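Local coordinates for protein ricin B-like lectin (PDB 4IZX) that binds carbohydrates such as lactose, whose galactose sits in a surface site of its ricin B-type beta-trefoil fold, at residues Glu94-Arg98 and Gln133-Ile137; Pro70-Leu76 and Val122-Trp126; Phe97-Val101 and Thr127-Leu131. One frame throughout, in Å; residues are numbered along the deposited sequence.

How the contacts relate
Contacts 1 and 3 both use strand 97-100 and share Arg-98, their centres about 8 Å apart. Gln-133 of contact 1 ties all three together: its OE1 is 3.0 Å from Trp-128 N of contact 3, and its NE2 is 3.1 Å from Trp-126 O of contact 2. Contact 2 is centred about 17 Å from contact 1 and about 11 Å from contact 3, which it meets where Leu-124 CD1 packs 3.7 Å from Val-101 CG2. None touches the sugar: bound galactose is about 14 Å from the side chain of Trp-135 and about 11 Å from that of Val-122, which is about 7 Å from that of galactose-binding Asp-22. Phe-97 lines the benzamidine pocket.

Contact 1 (Glu94-Arg98 and Gln133-Ile137); sequences ENAFR and QTWTI
Phe-97 and Trp-135 form a single antiparallel hydrogen-bonded pair, their CA atoms 5.1 Å apart, while the touching runs diverge with end-to-end directions 124° apart. Phe-97 N donates to Trp-135 O at 2.8 Å, and Trp-135 N donates to Phe-97 O at 2.9 Å. Phe-97 O also takes a CA-H...O contact from Thr-134 and lies at the edge of the Trp-135 indole, in its plane. With CG anti to its carbonyl carbon (chi1 -64°), Phe-97 has Trp-135 O at its ring edge and the CD1 methyl of Ile-137 over one face. This CH-pi contact puts Ile-137 CD1 3.9 Å from the centroid of the Phe-97 ring, displaced toward the CG-CD2 side of the rim, with the two side chains crossing at about a right angle. In the beta-trefoil, the bridge connects the hairpin of strands 86-89 and 97-100 to the last strand, 135-138, which itself pairs with the first, 9-14. Phe-97 lines the pocket holding benzamidine, a molecule probably taken from the crystallisation liquor. Farther along, Arg-98 NH1 reaches Gln-133 OE1 at 3.0 Å, on a lone pair of the amide oxygen and in the guanidinium plane, although the two planes stand 73° apart. Gln-133 OE1 also accepts from Asn-107 and Trp-128, and Gln-133 NE2 donates to Asp-109 and to the carbonyl of Trp-126. Thr-134 CG2 lies over one guanidinium face near its rim, 3.5 Å from Arg-98 NH2, while Asp-90 makes a salt bridge to Arg-98 NE. At the other end a water donates to Asn-95 O and accepts from Ile-137 N.

Contact 2 (Pro70-Leu76 and Val122-Trp126); sequences PADGTRL and VQLWW
Asp-72 lays its carboxylate flat on the indole of Trp-125, the two planes only 5° apart. CB of Asp-72 stands over the six-membered ring of Trp-125 in a CH-pi contact, 3.6 Å from its centroid, and a chi1 of -71°, setting CG beside the backbone N, swings the carboxylate over the centre of the indole. The amide of Trp-126 donates to Asp-72 OD1 at 2.8 Å, nearly along its C-O axis, which together with the stack should limit rotation of the carboxylate. Gln-123 places CG between its backbone N and carbonyl carbon (chi1 70°) and then extends, bringing OE1 3.4 Å from Gly-73 CA. A water donates both to Gln-123 OE1 and to Gly-73 O; Asp-109 holds the NE2 end. Leu-124 runs side by side with Thr-74, its CD1 3.9 Å from both Pro-70 CB and Thr-74 CB, while OG1 of Thr-74 bonds to Thr-69 O. Leu-76 splits its methyls: CD1 lies over the Gln-123 backbone and 4.0 Å from Leu-124 CD2, while CD2 packs against Val-122 CG1. Along the backbone, Gly-73 N bonds to Leu-124 O, Leu-124 N to Thr-74 O, and Leu-76 N to Val-122 O. A type II turn from Ala-71 to Thr-74, with Gly-73 at its third position, lies along strand 120-126, as a loop entering strand 76-79 of the ricin B-type beta-trefoil.

Contact 3 (Phe97-Val101 and Thr127-Leu131); sequences FRIFV and TWEGL
Arg-98 points its side chain at Thr-127 and Trp-128: the chain is stretched from CG to NE, and a chi4 of -89° then turns the guanidinium roughly square to it. From the loop, Thr-127 turns OG1 toward Arg-98, holding it opposite its own backbone N (chi1 -165°). The guanidinium forks onto a single backbone oxygen. Arg-98 NH2 donates to Trp-128 O at 2.8 Å, and NH1 adds a weak bond to the same Trp-128 O at 3.0 Å. Neither bond is straight. Arg-98 NH2 comes in above the carbonyl plane, 38° out of it, away from the lone pairs, and Trp-128 O is also tilted from the guanidinium plane. Arg-98 NH1 also lies 3.2 Å from Thr-127 OG1; Asn-107 OD1 bonds to both. Glu-129 CA approaches Arg-98 NH2 to 3.7 Å. Phe-100 crosses Thr-127 at about a right angle and touches it with the far end of its ring, CE2 3.8 Å from Thr-127 CB and CZ 3.7 Å from Thr-127 OG1. Trp-128 takes part through its carbonyl, its CB directed away from strand 97-100, and Gly-130 N lies over one face of the indole, offset toward the rim. The positive charge of buried Arg-98 is probably balanced by Asp-90, its salt-bridge partner. The loop between strands 120-126 and 135-138 is joined to strand 97-100 by the Arg-98 side chain on the Trp-128 carbonyl and by Phe-100 packing on Thr-127; strand 97-100 pairs with strand 86-89, while Phe-100 rests on Asn-107 of strand 106-110.

Contact 1 (Glu94-Arg98 and Gln133-Ile137)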
loop_
_atom_site.group_PDB
_atom_site.type_symbol
_atom_site.label_atom_id
_atom_site.label_comp_id
_atom_site.label_asym_id
_atom_site.label_seq_id
_atom_site.Cartn_x
_atom_site.Cartn_y
_atom_site.Cartn_z
ATOM N N GLU A 94 -4.963 -8.327 14.597
ATOM C CA GLU A 94 -5.880 -8.906 13.642
ATOM C C GLU A 94 -6.714 -7.848 12.880
ATOM O O GLU A 94 -7.384 -8.175 11.922
ATOM C CB GLU A 94 -6.800 -9.898 14.354
ATOM C CG GLU A 94 -7.770 -9.226 15.317
ATOM C CD GLU A 94 -8.734 -10.155 16.016
ATOM O OE1 GLU A 94 -8.334 -11.273 16.366
ATOM O OE2 GLU A 94 -9.879 -9.726 16.252
ATOM N N ASN A 95 -6.696 -6.601 13.333
ATOM C CA ASN A 95 -7.433 -5.553 12.651
ATOM C C ASN A 95 -6.676 -4.971 11.448
ATOM O O ASN A 95 -7.199 -4.125 10.754
ATOM C CB ASN A 95 -7.715 -4.418 13.643
ATOM C CG ASN A 95 -8.302 -4.908 14.926
ATOM O OD1 ASN A 95 -7.673 -4.902 16.018
ATOM N ND2 ASN A 95 -9.527 -5.351 14.817
ATOM N N ALA A 96 -5.422 -5.313 11.333
ATOM C CA ALA A 96 -4.545 -4.723 10.363
ATOM C C ALA A 96 -3.966 -5.766 9.428
ATOM O O ALA A 96 -4.074 -6.963 9.674
ATOM C CB ALA A 96 -3.433 -3.940 11.066
ATOM N N PHE A 97 -3.313 -5.302 8.390
ATOM C CA PHE A 97 -2.803 -6.090 7.304
ATOM C C PHE A 97 -1.348 -5.755 6.994
ATOM O O PHE A 97 -0.862 -4.646 7.244
ATOM C CB PHE A 97 -3.615 -5.799 6.010
ATOM C CG PHE A 97 -5.056 -6.206 6.103
ATOM C CD1 PHE A 97 -5.465 -7.460 5.717
ATOM C CD2 PHE A 97 -6.014 -5.327 6.547
ATOM C CE1 PHE A 97 -6.790 -7.802 5.687
ATOM C CE2 PHE A 97 -7.334 -5.678 6.566
ATOM C CZ PHE A 97 -7.722 -6.911 6.123
ATOM N N ARG A 98 -0.693 -6.724 6.369
ATOM C CA ARG A 98 0.571 -6.553 5.700
ATOM C C ARG A 98 0.402 -6.897 4.229
ATOM O O ARG A 98 -0.379 -7.780 3.864
ATOM C CB ARG A 98 1.648 -7.449 6.331
ATOM C CG ARG A 98 1.987 -6.990 7.744
ATOM C CD ARG A 98 2.880 -7.976 8.452
ATOM N NE ARG A 98 3.222 -7.516 9.781
ATOM C CZ ARG A 98 4.259 -6.764 10.086
ATOM N NH1 ARG A 98 5.134 -6.441 9.161
ATOM N NH2 ARG A 98 4.438 -6.356 11.335
ATOM N N GLN A 133 4.835 -0.996 9.272
ATOM C CA GLN A 133 4.597 -2.002 8.240
ATOM C C GLN A 133 3.197 -2.583 8.249
ATOM O O GLN A 133 2.927 -3.557 7.543
ATOM C CB GLN A 133 5.604 -3.146 8.366
ATOM C CG GLN A 133 7.048 -2.700 8.336
ATOM C CD GLN A 133 7.977 -3.864 8.121
ATOM O OE1 GLN A 133 7.651 -5.032 8.388
ATOM N NE2 GLN A 133 9.148 -3.575 7.581
ATOM N N THR A 134 2.296 -2.022 9.062
ATOM C CA THR A 134 0.952 -2.549 9.186
ATOM C C THR A 134 -0.063 -1.463 8.822
ATOM O O THR A 134 0.181 -0.259 9.040
ATOM C CB THR A 134 0.688 -3.100 10.595
ATOM O OG1 THR A 134 0.663 -2.063 11.586
ATOM C CG2 THR A 134 1.711 -4.147 10.991
ATOM N N TRP A 135 -1.188 -1.909 8.275
ATOM C CA TRP A 135 -2.091 -1.022 7.552
ATOM C C TRP A 135 -3.517 -1.466 7.801
ATOM O O TRP A 135 -3.823 -2.652 7.765
ATOM C CB TRP A 135 -1.822 -1.093 6.031
ATOM C CG TRP A 135 -0.374 -0.892 5.628
ATOM C CD1 TRP A 135 0.584 -1.834 5.604
ATOM C CD2 TRP A 135 0.244 0.328 5.267
ATOM N NE1 TRP A 135 1.778 -1.279 5.236
ATOM C CE2 TRP A 135 1.586 0.045 4.999
ATOM C CE3 TRP A 135 -0.219 1.635 5.069
ATOM C CZ2 TRP A 135 2.474 1.015 4.539
ATOM C CZ3 TRP A 135 0.680 2.602 4.643
ATOM C CH2 TRP A 135 1.993 2.281 4.359
ATOM N N THR A 136 -4.428 -0.502 7.965
ATOM C CA THR A 136 -5.861 -0.817 7.914
ATOM C C THR A 136 -6.381 -0.601 6.506
ATOM O O THR A 136 -5.851 0.208 5.770
ATOM C CB THR A 136 -6.670 -0.029 8.932
ATOM O OG1 THR A 136 -6.490 1.349 8.678
ATOM C CG2 THR A 136 -6.240 -0.385 10.318
ATOM N N ILE A 137 -7.380 -1.366 6.118
ATOM C CA ILE A 137 -7.998 -1.284 4.787
ATOM C C ILE A 137 -9.499 -1.079 5.024
ATOM O O ILE A 137 -10.155 -1.977 5.561
ATOM C CB ILE A 137 -7.722 -2.555 3.943
ATOM C CG1 ILE A 137 -6.214 -2.784 3.773
ATOM C CG2 ILE A 137 -8.424 -2.461 2.610
ATOM C CD1 ILE A 137 -5.859 -4.107 3.128
HETATM O O HOH W 1 -8.411 -2.951 8.495
#

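Contact 2 (Pro70-Leu76 and Val122-Trp126)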
loop_
_atom_site.group_PDB
_atom_site.type_symbol
_atom_site.label_atom_id
_atom_site.label_comp_id
_atom_site.label_asym_id
_atom_site.label_seq_id
_atom_site.Cartn_x
_atom_site.Cartn_y
_atom_site.Cartn_z
ATOM N N PRO A 70 12.696 -6.578 -5.759
ATOM C CA PRO A 70 12.468 -6.348 -4.343
ATOM C C PRO A 70 13.722 -6.343 -3.505
ATOM O O PRO A 70 14.598 -7.220 -3.647
ATOM C CB PRO A 70 11.563 -7.503 -3.944
ATOM C CG PRO A 70 10.821 -7.836 -5.169
ATOM C CD PRO A 70 11.825 -7.639 -6.264
ATOM N N ALA A 71 13.829 -5.363 -2.633
ATOM C CA ALA A 71 14.955 -5.161 -1.775
ATOM C C ALA A 71 14.506 -4.216 -0.650
ATOM O O ALA A 71 13.516 -3.513 -0.769
ATOM C CB ALA A 71 16.129 -4.547 -2.524
ATOM N N ASP A 72 15.274 -4.182 0.426
ATOM C CA ASP A 72 15.074 -3.177 1.424
ATOM C C ASP A 72 15.250 -1.803 0.814
ATOM O O ASP A 72 16.297 -1.490 0.254
ATOM C CB ASP A 72 16.050 -3.360 2.591
ATOM C CG ASP A 72 15.755 -4.550 3.457
ATOM O OD1 ASP A 72 14.633 -5.060 3.512
ATOM O OD2 ASP A 72 16.718 -4.945 4.187
ATOM N N GLY A 73 14.191 -1.004 0.873
ATOM C CA GLY A 73 14.204 0.309 0.305
ATOM C C GLY A 73 13.683 0.490 -1.088
ATOM O O GLY A 73 13.551 1.598 -1.542
ATOM N N THR A 74 13.270 -0.573 -1.750
ATOM C CA THR A 74 12.641 -0.460 -3.070
ATOM C C THR A 74 11.435 0.448 -2.959
ATOM O O THR A 74 10.587 0.276 -2.085
ATOM C CB THR A 74 12.175 -1.838 -3.566
ATOM O OG1 THR A 74 13.293 -2.661 -3.737
ATOM C CG2 THR A 74 11.414 -1.781 -4.865
ATOM N N ARG A 75 11.341 1.424 -3.858
ATOM C CA ARG A 75 10.225 2.369 -3.857
ATOM C C ARG A 75 8.957 1.761 -4.454
ATOM O O ARG A 75 9.025 1.059 -5.463
ATOM C CB ARG A 75 10.582 3.615 -4.680
ATOM C CG ARG A 75 11.680 4.501 -4.111
ATOM C CD ARG A 75 11.574 5.931 -4.665
ATOM N NE ARG A 75 11.430 5.954 -6.118
ATOM C CZ ARG A 75 10.623 6.781 -6.775
ATOM N NH1 ARG A 75 9.884 7.657 -6.110
ATOM N NH2 ARG A 75 10.555 6.732 -8.098
ATOM N N LEU A 76 7.799 2.045 -3.857
ATOM C CA LEU A 76 6.538 1.776 -4.543
ATOM C C LEU A 76 6.270 2.905 -5.532
ATOM O O LEU A 76 6.483 4.092 -5.254
ATOM C CB LEU A 76 5.392 1.653 -3.550
ATOM C CG LEU A 76 5.174 0.250 -3.011
ATOM C CD1 LEU A 76 6.279 -0.197 -2.095
ATOM C CD2 LEU A 76 3.795 0.111 -2.424
ATOM N N VAL A 122 6.524 5.423 0.515
ATOM C CA VAL A 122 6.220 4.051 0.856
ATOM C C VAL A 122 7.198 3.147 0.082
ATOM O O VAL A 122 7.409 3.341 -1.121
ATOM C CB VAL A 122 4.767 3.675 0.516
ATOM C CG1 VAL A 122 4.455 2.235 0.925
ATOM C CG2 VAL A 122 3.798 4.647 1.162
ATOM N N GLN A 123 7.801 2.193 0.794
ATOM C CA GLN A 123 8.859 1.355 0.311
ATOM C C GLN A 123 8.584 -0.111 0.646
ATOM O O GLN A 123 7.655 -0.416 1.407
ATOM C CB GLN A 123 10.216 1.799 0.839
ATOM C CG GLN A 123 10.334 1.529 2.320
ATOM C CD GLN A 123 11.568 2.097 2.991
ATOM O OE1 GLN A 123 12.517 2.535 2.323
ATOM N NE2 GLN A 123 11.594 2.031 4.322
ATOM N N LEU A 124 9.412 -1.008 0.137
ATOM C CA LEU A 124 9.518 -2.359 0.648
ATOM C C LEU A 124 10.562 -2.438 1.745
ATOM O O LEU A 124 11.581 -1.753 1.700
ATOM C CB LEU A 124 9.918 -3.369 -0.424
ATOM C CG LEU A 124 8.939 -3.488 -1.592
ATOM C CD1 LEU A 124 9.489 -4.491 -2.600
ATOM C CD2 LEU A 124 7.550 -3.847 -1.140
ATOM N N TRP A 125 10.340 -3.327 2.698
ATOM C CA TRP A 125 11.367 -3.686 3.665
ATOM C C TRP A 125 11.082 -5.088 4.153
ATOM O O TRP A 125 9.912 -5.533 4.203
ATOM C CB TRP A 125 11.398 -2.710 4.845
ATOM C CG TRP A 125 12.712 -2.701 5.600
ATOM C CD1 TRP A 125 13.098 -3.521 6.620
ATOM C CD2 TRP A 125 13.832 -1.869 5.299
ATOM N NE1 TRP A 125 14.395 -3.258 6.958
ATOM C CE2 TRP A 125 14.880 -2.267 6.153
ATOM C CE3 TRP A 125 14.041 -0.828 4.398
ATOM C CZ2 TRP A 125 16.113 -1.638 6.155
ATOM C CZ3 TRP A 125 15.288 -0.195 4.400
ATOM C CH2 TRP A 125 16.310 -0.614 5.268
ATOM N N TRP A 126 12.131 -5.804 4.561
ATOM C CA TRP A 126 11.998 -7.072 5.226
ATOM C C TRP A 126 10.983 -6.999 6.364
ATOM O O TRP A 126 10.978 -6.041 7.122
ATOM C CB TRP A 126 13.383 -7.441 5.836
ATOM C CG TRP A 126 13.513 -8.820 6.311
ATOM C CD1 TRP A 126 13.359 -9.299 7.572
ATOM C CD2 TRP A 126 13.976 -9.880 5.521
ATOM N NE1 TRP A 126 13.665 -10.650 7.598
ATOM C CE2 TRP A 126 13.992 -11.032 6.320
ATOM C CE3 TRP A 126 14.331 -9.973 4.186
ATOM C CZ2 TRP A 126 14.440 -12.253 5.837
ATOM C CZ3 TRP A 126 14.708 -11.188 3.693
ATOM C CH2 TRP A 126 14.748 -12.317 4.508
HETATM O O HOH W 2 12.792 3.879 -0.173
#

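Contact 3 (Phe97-Val101 and Thr127-Leu131)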
loop_
_atom_site.group_PDB
_atom_site.type_symbol
_atom_site.label_atom_id
_atom_site.label_comp_id
_atom_site.label_asym_id
_atom_site.label_seq_id
_atom_site.Cartn_x
_atom_site.Cartn_y
_atom_site.Cartn_z
ATOM N N PHE A 97 -3.313 -5.302 8.390
ATOM C CA PHE A 97 -2.803 -6.090 7.304
ATOM C C PHE A 97 -1.348 -5.755 6.994
ATOM O O PHE A 97 -0.862 -4.646 7.244
ATOM C CB PHE A 97 -3.615 -5.799 6.010
ATOM C CG PHE A 97 -5.056 -6.206 6.103
ATOM C CD1 PHE A 97 -5.465 -7.460 5.717
ATOM C CD2 PHE A 97 -6.014 -5.327 6.547
ATOM C CE1 PHE A 97 -6.790 -7.802 5.687
ATOM C CE2 PHE A 97 -7.334 -5.678 6.566
ATOM C CZ PHE A 97 -7.722 -6.911 6.123
ATOM N N ARG A 98 -0.693 -6.724 6.369
ATOM C CA ARG A 98 0.571 -6.553 5.700
ATOM C C ARG A 98 0.402 -6.897 4.229
ATOM O O ARG A 98 -0.379 -7.780 3.864
ATOM C CB ARG A 98 1.648 -7.449 6.331
ATOM C CG ARG A 98 1.987 -6.990 7.744
ATOM C CD ARG A 98 2.880 -7.976 8.452
ATOM N NE ARG A 98 3.222 -7.516 9.781
ATOM C CZ ARG A 98 4.259 -6.764 10.086
ATOM N NH1 ARG A 98 5.134 -6.441 9.161
ATOM N NH2 ARG A 98 4.438 -6.356 11.335
ATOM N N ILE A 99 1.163 -6.212 3.376
ATOM C CA ILE A 99 1.048 -6.325 1.931
ATOM C C ILE A 99 2.431 -6.708 1.419
ATOM O O ILE A 99 3.387 -5.928 1.567
ATOM C CB ILE A 99 0.524 -5.021 1.324
ATOM C CG1 ILE A 99 -0.862 -4.645 1.914
ATOM C CG2 ILE A 99 0.452 -5.131 -0.196
ATOM C CD1 ILE A 99 -1.375 -3.277 1.499
ATOM N N PHE A 100 2.547 -7.922 0.928
ATOM C CA PHE A 100 3.826 -8.561 0.562
ATOM C C PHE A 100 3.956 -8.685 -0.939
ATOM O O PHE A 100 3.040 -9.058 -1.647
ATOM C CB PHE A 100 3.907 -9.977 1.128
ATOM C CG PHE A 100 4.141 -10.070 2.604
ATOM C CD1 PHE A 100 3.101 -10.050 3.494
ATOM C CD2 PHE A 100 5.420 -10.263 3.080
ATOM C CE1 PHE A 100 3.336 -10.201 4.850
ATOM C CE2 PHE A 100 5.671 -10.372 4.423
ATOM C CZ PHE A 100 4.634 -10.387 5.303
ATOM N N VAL A 101 5.195 -8.556 -1.433
ATOM C CA VAL A 101 5.504 -9.098 -2.768
ATOM C C VAL A 101 5.352 -10.622 -2.647
ATOM O O VAL A 101 5.923 -11.239 -1.734
ATOM C CB VAL A 101 6.916 -8.726 -3.258
ATOM C CG1 VAL A 101 7.215 -9.350 -4.616
ATOM C CG2 VAL A 101 7.086 -7.198 -3.303
ATOM N N THR A 127 10.168 -8.020 6.493
ATOM C CA THR A 127 9.097 -7.997 7.439
ATOM C C THR A 127 9.586 -8.136 8.894
ATOM O O THR A 127 10.400 -9.007 9.208
ATOM C CB THR A 127 8.049 -9.061 7.099
ATOM O OG1 THR A 127 6.846 -8.819 7.811
ATOM C CG2 THR A 127 8.492 -10.471 7.369
ATOM N N TRP A 128 9.051 -7.284 9.765
ATOM C CA TRP A 128 9.302 -7.381 11.202
ATOM C C TRP A 128 8.190 -6.646 11.904
ATOM O O TRP A 128 7.273 -6.090 11.271
ATOM C CB TRP A 128 10.686 -6.864 11.587
ATOM C CG TRP A 128 10.912 -5.390 11.381
ATOM C CD1 TRP A 128 11.035 -4.747 10.210
ATOM C CD2 TRP A 128 11.053 -4.409 12.401
ATOM N NE1 TRP A 128 11.252 -3.414 10.424
ATOM C CE2 TRP A 128 11.253 -3.182 11.767
ATOM C CE3 TRP A 128 11.009 -4.446 13.816
ATOM C CZ2 TRP A 128 11.415 -1.996 12.483
ATOM C CZ3 TRP A 128 11.156 -3.256 14.505
ATOM C CH2 TRP A 128 11.373 -2.056 13.843
ATOM N N GLU A 129 8.216 -6.608 13.235
ATOM C CA GLU A 129 7.073 -6.164 13.987
ATOM C C GLU A 129 6.771 -4.668 13.898
ATOM O O GLU A 129 5.710 -4.260 14.315
ATOM C CB GLU A 129 7.205 -6.605 15.453
ATOM C CG GLU A 129 8.293 -6.011 16.234
ATOM C CD GLU A 129 8.658 -6.888 17.429
ATOM O OE1 GLU A 129 8.544 -6.335 18.555
ATOM O OE2 GLU A 129 9.116 -8.097 17.258
ATOM N N GLY A 130 7.700 -3.872 13.364
ATOM C CA GLY A 130 7.530 -2.423 13.265
ATOM C C GLY A 130 6.135 -2.059 12.760
ATOM O O GLY A 130 5.712 -2.487 11.712
ATOM N N LEU A 131 5.453 -1.211 13.500
ATOM C CA LEU A 131 4.052 -0.930 13.248
ATOM C C LEU A 131 3.836 -0.140 11.977
ATOM O O LEU A 131 2.727 -0.143 11.429
ATOM C CB LEU A 131 3.453 -0.180 14.417
ATOM C CG LEU A 131 3.436 -0.972 15.698
ATOM C CD1 LEU A 131 2.894 -0.080 16.767
ATOM C CD2 LEU A 131 2.592 -2.220 15.548
#